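Local structure of processed glycerol phosphate lipoteichoic acid synthase 2 (Bacillus subtilis, 2W8D) at residues 36-41 and 254-259; 313-318 and 328-333. The protein is a lipoteichoic acid synthase whose magnesium-bound, phosphothreonine-containing domain belongs to the sulfatase family of the alkaline phosphatase-like clan. All coordinates share one frame; numbering follows the deposited sequence.

Interaction 1: residues 36-41 and 254-259. With MG (magnesium ion), chain C.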
loop_
_atom_site.group_PDB
_atom_site.type_symbol
_atom_site.label_atom_id
_atom_site.label_comp_id
_atom_site.label_asym_id
_atom_site.label_seq_id
_atom_site.Cartn_x
_atom_site.Cartn_y
_atom_site.Cartn_z
ATOM N N TYR A 36 -5.031 2.679 -8.100
ATOM C CA TYR A 36 -4.414 2.654 -6.794
ATOM C C TYR A 36 -4.051 4.080 -6.442
ATOM O O TYR A 36 -3.617 4.843 -7.319
ATOM C CB TYR A 36 -3.120 1.810 -6.801
ATOM C CG TYR A 36 -3.265 0.352 -6.518
ATOM C CD1 TYR A 36 -3.539 -0.556 -7.533
ATOM C CD2 TYR A 36 -3.036 -0.144 -5.237
ATOM C CE1 TYR A 36 -3.620 -1.934 -7.282
ATOM C CE2 TYR A 36 -3.115 -1.523 -4.967
ATOM C CZ TYR A 36 -3.415 -2.403 -6.006
ATOM O OH TYR A 36 -3.499 -3.747 -5.740
ATOM N N VAL A 37 -4.185 4.425 -5.169
ATOM C CA VAL A 37 -3.670 5.682 -4.617
ATOM C C VAL A 37 -2.823 5.424 -3.385
ATOM O O VAL A 37 -3.305 4.874 -2.406
ATOM C CB VAL A 37 -4.782 6.663 -4.194
ATOM C CG1 VAL A 37 -4.152 7.965 -3.731
ATOM C CG2 VAL A 37 -5.783 6.881 -5.366
ATOM N N SER A 38 -1.556 5.813 -3.451
ATOM C CA SER A 38 -0.659 5.741 -2.325
ATOM C C SER A 38 -0.749 7.039 -1.545
ATOM O O SER A 38 -0.349 8.093 -2.040
ATOM C CB SER A 38 0.774 5.521 -2.832
ATOM O OG SER A 38 1.740 5.785 -1.829
ATOM N N LEU A 39 -1.270 6.945 -0.318
ATOM C CA LEU A 39 -1.489 8.073 0.611
ATOM C C LEU A 39 -0.267 8.268 1.473
ATOM O O LEU A 39 -0.093 7.571 2.489
ATOM C CB LEU A 39 -2.668 7.751 1.511
ATOM C CG LEU A 39 -3.977 7.443 0.784
ATOM C CD1 LEU A 39 -5.052 6.985 1.737
ATOM C CD2 LEU A 39 -4.465 8.659 0.003
ATOM N N GLU A 40 0.591 9.196 1.075
ATOM C CA GLU A 40 1.907 9.385 1.673
ATOM C C GLU A 40 1.880 9.555 3.200
ATOM O O GLU A 40 1.185 10.465 3.726
ATOM C CB GLU A 40 2.558 10.635 1.047
ATOM C CG GLU A 40 4.009 10.898 1.423
ATOM C CD GLU A 40 4.905 9.667 1.354
ATOM O OE1 GLU A 40 5.094 9.090 0.244
ATOM O OE2 GLU A 40 5.418 9.268 2.432
ATOM N N SER A 41 2.652 8.700 3.890
ATOM C CA SER A 41 2.948 8.845 5.326
ATOM C C SER A 41 1.702 8.895 6.213
ATOM O O SER A 41 1.767 9.389 7.334
ATOM C CB SER A 41 3.770 10.109 5.571
ATOM O OG SER A 41 5.070 10.030 5.012
ATOM N N VAL A 254 -8.461 1.666 -4.887
ATOM C CA VAL A 254 -7.783 1.059 -3.754
ATOM C C VAL A 254 -6.801 2.085 -3.221
ATOM O O VAL A 254 -5.865 2.476 -3.937
ATOM C CB VAL A 254 -6.875 -0.105 -4.246
ATOM C CG1 VAL A 254 -6.134 -0.766 -3.075
ATOM C CG2 VAL A 254 -7.636 -1.098 -5.090
HETATM N N MSE A 255 -6.951 2.480 -1.959
HETATM C CA MSE A 255 -6.078 3.487 -1.364
HETATM C C MSE A 255 -5.440 3.009 -0.102
HETATM O O MSE A 255 -6.106 2.425 0.771
HETATM C CB MSE A 255 -6.818 4.783 -1.087
HETATM C CG MSE A 255 -7.522 5.283 -2.329
HETATM SE SE MSE A 255 -8.265 7.033 -2.005
HETATM C CE MSE A 255 -9.648 6.558 -0.670
ATOM N N TYR A 256 -4.161 3.330 0.033
ATOM C CA TYR A 256 -3.414 2.874 1.194
ATOM C C TYR A 256 -2.386 3.887 1.681
ATOM O O TYR A 256 -1.669 4.516 0.873
ATOM C CB TYR A 256 -2.694 1.563 0.842
ATOM C CG TYR A 256 -1.670 1.708 -0.246
ATOM C CD1 TYR A 256 -0.331 1.860 0.071
ATOM C CD2 TYR A 256 -2.028 1.663 -1.597
ATOM C CE1 TYR A 256 0.644 2.019 -0.920
ATOM C CE2 TYR A 256 -1.065 1.836 -2.604
ATOM C CZ TYR A 256 0.277 1.985 -2.259
ATOM O OH TYR A 256 1.286 2.100 -3.213
ATOM N N GLY A 257 -2.252 3.989 3.003
ATOM C CA GLY A 257 -1.113 4.717 3.552
ATOM C C GLY A 257 0.123 3.883 3.248
ATOM O O GLY A 257 0.077 2.654 3.378
ATOM N N ASP A 258 1.221 4.514 2.829
ATOM C CA ASP A 258 2.401 3.696 2.419
ATOM C C ASP A 258 3.270 3.194 3.601
ATOM O O ASP A 258 3.789 2.073 3.567
ATOM C CB ASP A 258 3.216 4.379 1.305
ATOM C CG ASP A 258 3.774 5.735 1.714
ATOM O OD1 ASP A 258 3.322 6.315 2.735
ATOM O OD2 ASP A 258 4.709 6.213 1.030
ATOM N N HIS A 259 3.380 3.989 4.673
ATOM C CA HIS A 259 4.178 3.584 5.845
ATOM C C HIS A 259 3.984 4.647 6.881
ATOM O O HIS A 259 3.262 5.606 6.605
ATOM C CB HIS A 259 5.670 3.528 5.458
ATOM C CG HIS A 259 6.102 4.750 4.719
ATOM N ND1 HIS A 259 6.363 5.958 5.355
ATOM C CD2 HIS A 259 6.215 4.984 3.389
ATOM C CE1 HIS A 259 6.677 6.863 4.446
ATOM N NE2 HIS A 259 6.581 6.302 3.243
HETATM MG MG MG C . 6.240 7.616 1.478
HETATM O O HOH W 1 3.438 3.600 -2.074
#
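Tyr-256 lays its ring beneath Ser-38, with Ser-38 CA 4.0 Å from the ring centroid in a CH-pi contact over the face. The two strands run parallel as neighbours in the mixed central sheet of the sulfatase-like, alkaline phosphatase-type fold. Both backbone groups of Tyr-256 bond to strand 36-39: its N donates to Val-37 O at 3.0 Å and its O accepts from Leu-39 N at 2.7 Å. With chi1 at 63°, CG sits between the backbone N and the carbonyl carbon, which swings the ring across the partner strand; a water links its OH to Ser-38 OG.

Tyr-36 and Val-254 share the sheet face of Tyr-256 and Ser-38. Val-254 CB lies over the Tyr-36 ring, and Val-254 CG1 is 3.6 Å from Tyr-36 CE2; Tyr-256 CE2 comes in at the edge of that ring, the two tyrosine side chains crossing at about a right angle. Behind them stand helices 86-93 and 313-320.

Leu-39 turns to the other face with Val-37 and the selenomethionine Met-255, and its CD1 touches Met-255 CB at 4.0 Å. Helix 219-244 covers this side through Ile-235, Phe-238 and Phe-239.

Just past the C-terminal ends of both strands, the two segments supply most of the magnesium site, completed by Thr-84, modified to phosphothreonine. Glu-40 chelates through both carboxylate oxygens, and His-259 adds NE2. Asp-258 OD2 binds magnesium at 2.1 Å, while Asp-258 OD1 accepts from Ser-41 N at 2.7 Å on its syn side, 20° out of the carboxylate plane.

Interaction 2: residues 313-318 and 328-333; sequences VAPTIL and YLMSGS
Pro-315 sets its ring against the backbone of Gly-332 and Ser-333, its CG 4.0 Å from Gly-332 C and 4.2 Å from Ser-333 N. Pro-315 lies in the first turn of helix 313-320, which packs on the central sheet of the alkaline phosphatase-type fold; its partner is an irregular loop, residues 328-333, leading on to the small antiparallel sheet that begins at strand 344-345. Because Gly-332 has no side chain, the proline meets the peptide itself.

The other reach across is made by Met-330, a selenomethionine. Its CG lies anti to the carbonyl carbon (chi1 -77°), and beyond that the chain is extended, which carries SE past the proline, 4.4 Å from Pro-315 CD, and brings CE to 4.0 Å from Leu-318 CD2. The Leu-318 and Met-330 side chains cross at about a right angle, tip to tip. Chi1 of Leu-318, at -113°, is away from a staggered position, and the exact place of CD2 should be read with caution.

The contacts across are van der Waals packing only, apolar at Met-330 and ring-on-peptide at Gly-332, and bury 226 Å² in total. Helical bonds hold one partner in shape, with Leu-318 N donating to Ala-314 O at 2.9 Å; on the other, an inverse gamma turn centred on Leu-329 leads into Met-330.

Farther out, helix 115-118 backs the apolar tips, Val-115 against Leu-318 and Ile-118 against Met-330. Ser-94 OG bonds to Gly-332 N, and Ser-333 OG bonds to Asp-19 and His-340. The loop is tied to the helix start as well, by a hydrogen bond between Ser-333 N and Asp-312 OD1.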
loop_
_atom_site.group_PDB
_atom_site.type_symbol
_atom_site.label_atom_id
_atom_site.label_comp_id
_atom_site.label_asym_id
_atom_site.label_seq_id
_atom_site.Cartn_x
_atom_site.Cartn_y
_atom_site.Cartn_z
ATOM N N VAL A 313 -2.729 -7.186 -0.344
ATOM C CA VAL A 313 -3.564 -6.367 -1.240
ATOM C C VAL A 313 -3.738 -6.947 -2.651
ATOM O O VAL A 313 -4.865 -7.030 -3.159
ATOM C CB VAL A 313 -3.104 -4.883 -1.306
ATOM C CG1 VAL A 313 -4.097 -4.014 -2.120
ATOM C CG2 VAL A 313 -3.000 -4.310 0.066
ATOM N N ALA A 314 -2.645 -7.370 -3.261
ATOM C CA ALA A 314 -2.648 -7.787 -4.670
ATOM C C ALA A 314 -3.598 -8.954 -4.953
ATOM O O ALA A 314 -4.350 -8.883 -5.921
ATOM C CB ALA A 314 -1.210 -8.102 -5.182
ATOM N N PRO A 315 -3.556 -10.029 -4.111
ATOM C CA PRO A 315 -4.543 -11.128 -4.263
ATOM C C PRO A 315 -5.977 -10.763 -3.910
ATOM O O PRO A 315 -6.904 -11.391 -4.412
ATOM C CB PRO A 315 -4.045 -12.200 -3.294
ATOM C CG PRO A 315 -2.947 -11.520 -2.439
ATOM C CD PRO A 315 -2.395 -10.447 -3.291
ATOM N N THR A 316 -6.186 -9.780 -3.046
ATOM C CA THR A 316 -7.537 -9.369 -2.733
ATOM C C THR A 316 -8.121 -8.810 -4.039
ATOM O O THR A 316 -9.205 -9.218 -4.488
ATOM C CB THR A 316 -7.542 -8.308 -1.569
ATOM O OG1 THR A 316 -6.785 -8.797 -0.439
ATOM C CG2 THR A 316 -8.929 -7.985 -1.133
ATOM N N ILE A 317 -7.355 -7.917 -4.657
ATOM C CA ILE A 317 -7.752 -7.196 -5.850
ATOM C C ILE A 317 -7.914 -8.113 -7.029
ATOM O O ILE A 317 -8.903 -8.031 -7.739
ATOM C CB ILE A 317 -6.724 -6.127 -6.197
ATOM C CG1 ILE A 317 -6.595 -5.148 -5.022
ATOM C CG2 ILE A 317 -7.094 -5.409 -7.504
ATOM C CD1 ILE A 317 -7.940 -4.671 -4.471
ATOM N N LEU A 318 -6.943 -8.991 -7.242
ATOM C CA LEU A 318 -7.004 -9.938 -8.341
ATOM C C LEU A 318 -8.249 -10.815 -8.224
ATOM O O LEU A 318 -8.970 -10.998 -9.195
ATOM C CB LEU A 318 -5.729 -10.777 -8.385
ATOM C CG LEU A 318 -4.735 -10.650 -9.540
ATOM C CD1 LEU A 318 -4.964 -9.484 -10.531
ATOM C CD2 LEU A 318 -3.325 -10.689 -9.024
ATOM N N TYR A 328 0.415 -18.470 -9.037
ATOM C CA TYR A 328 1.487 -17.485 -8.822
ATOM C C TYR A 328 2.198 -17.636 -7.500
ATOM O O TYR A 328 1.597 -18.005 -6.494
ATOM C CB TYR A 328 0.939 -16.068 -8.922
ATOM C CG TYR A 328 0.293 -15.826 -10.243
ATOM C CD1 TYR A 328 1.068 -15.641 -11.388
ATOM C CD2 TYR A 328 -1.095 -15.810 -10.369
ATOM C CE1 TYR A 328 0.489 -15.418 -12.611
ATOM C CE2 TYR A 328 -1.689 -15.599 -11.609
ATOM C CZ TYR A 328 -0.880 -15.406 -12.724
ATOM O OH TYR A 328 -1.445 -15.197 -13.961
ATOM N N LEU A 329 3.477 -17.288 -7.492
ATOM C CA LEU A 329 4.261 -17.344 -6.280
ATOM C C LEU A 329 4.178 -15.993 -5.578
ATOM O O LEU A 329 4.984 -15.095 -5.830
ATOM C CB LEU A 329 5.698 -17.749 -6.597
ATOM C CG LEU A 329 5.890 -19.130 -7.240
ATOM C CD1 LEU A 329 7.339 -19.500 -7.171
ATOM C CD2 LEU A 329 5.050 -20.218 -6.560
HETATM N N MSE A 330 3.171 -15.874 -4.715
HETATM C CA MSE A 330 2.834 -14.662 -4.011
HETATM C C MSE A 330 2.817 -14.975 -2.524
HETATM O O MSE A 330 2.324 -16.012 -2.112
HETATM C CB MSE A 330 1.472 -14.156 -4.460
HETATM C CG MSE A 330 1.497 -13.473 -5.818
HETATM SE SE MSE A 330 -0.252 -12.789 -6.378
HETATM C CE MSE A 330 0.381 -11.709 -7.882
ATOM N N SER A 331 3.353 -14.059 -1.723
ATOM C CA SER A 331 3.464 -14.257 -0.290
ATOM C C SER A 331 2.171 -13.974 0.456
ATOM O O SER A 331 1.938 -14.536 1.529
ATOM C CB SER A 331 4.573 -13.359 0.270
ATOM O OG SER A 331 5.841 -13.901 -0.081
ATOM N N GLY A 332 1.337 -13.103 -0.110
ATOM C CA GLY A 332 0.146 -12.607 0.594
ATOM C C GLY A 332 -1.102 -13.469 0.509
ATOM O O GLY A 332 -1.195 -14.411 -0.264
ATOM N N SER A 333 -2.074 -13.132 1.326
ATOM C CA SER A 333 -3.271 -13.929 1.428
ATOM C C SER A 333 -4.456 -12.988 1.228
ATOM O O SER A 333 -4.532 -11.973 1.877
ATOM C CB SER A 333 -3.287 -14.596 2.809
ATOM O OG SER A 333 -4.563 -15.132 3.112
#

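How the interactions relate
Helix 313-320 joins the two contacts, whose centres are about 17 Å apart. In interaction 1, the sheet face carrying Tyr-36 and Val-254 packs on Val-313 and Ile-317, while Pro-315 and Leu-318 of the same helix face the loop of interaction 2. The seam is close: Tyr-36 OH lies 3.5 Å from Ile-317 CG1, and Val-254 CG2 is 3.6 Å from Ile-317 CD1. The magnesium ion belongs to interaction 1 alone, 22.8 Å from Met-330 SE, so interaction 2 takes no part in the metal site. The order is therefore sheet, helix 313-320, then the 328-333 loop, with the metal at the strand ends.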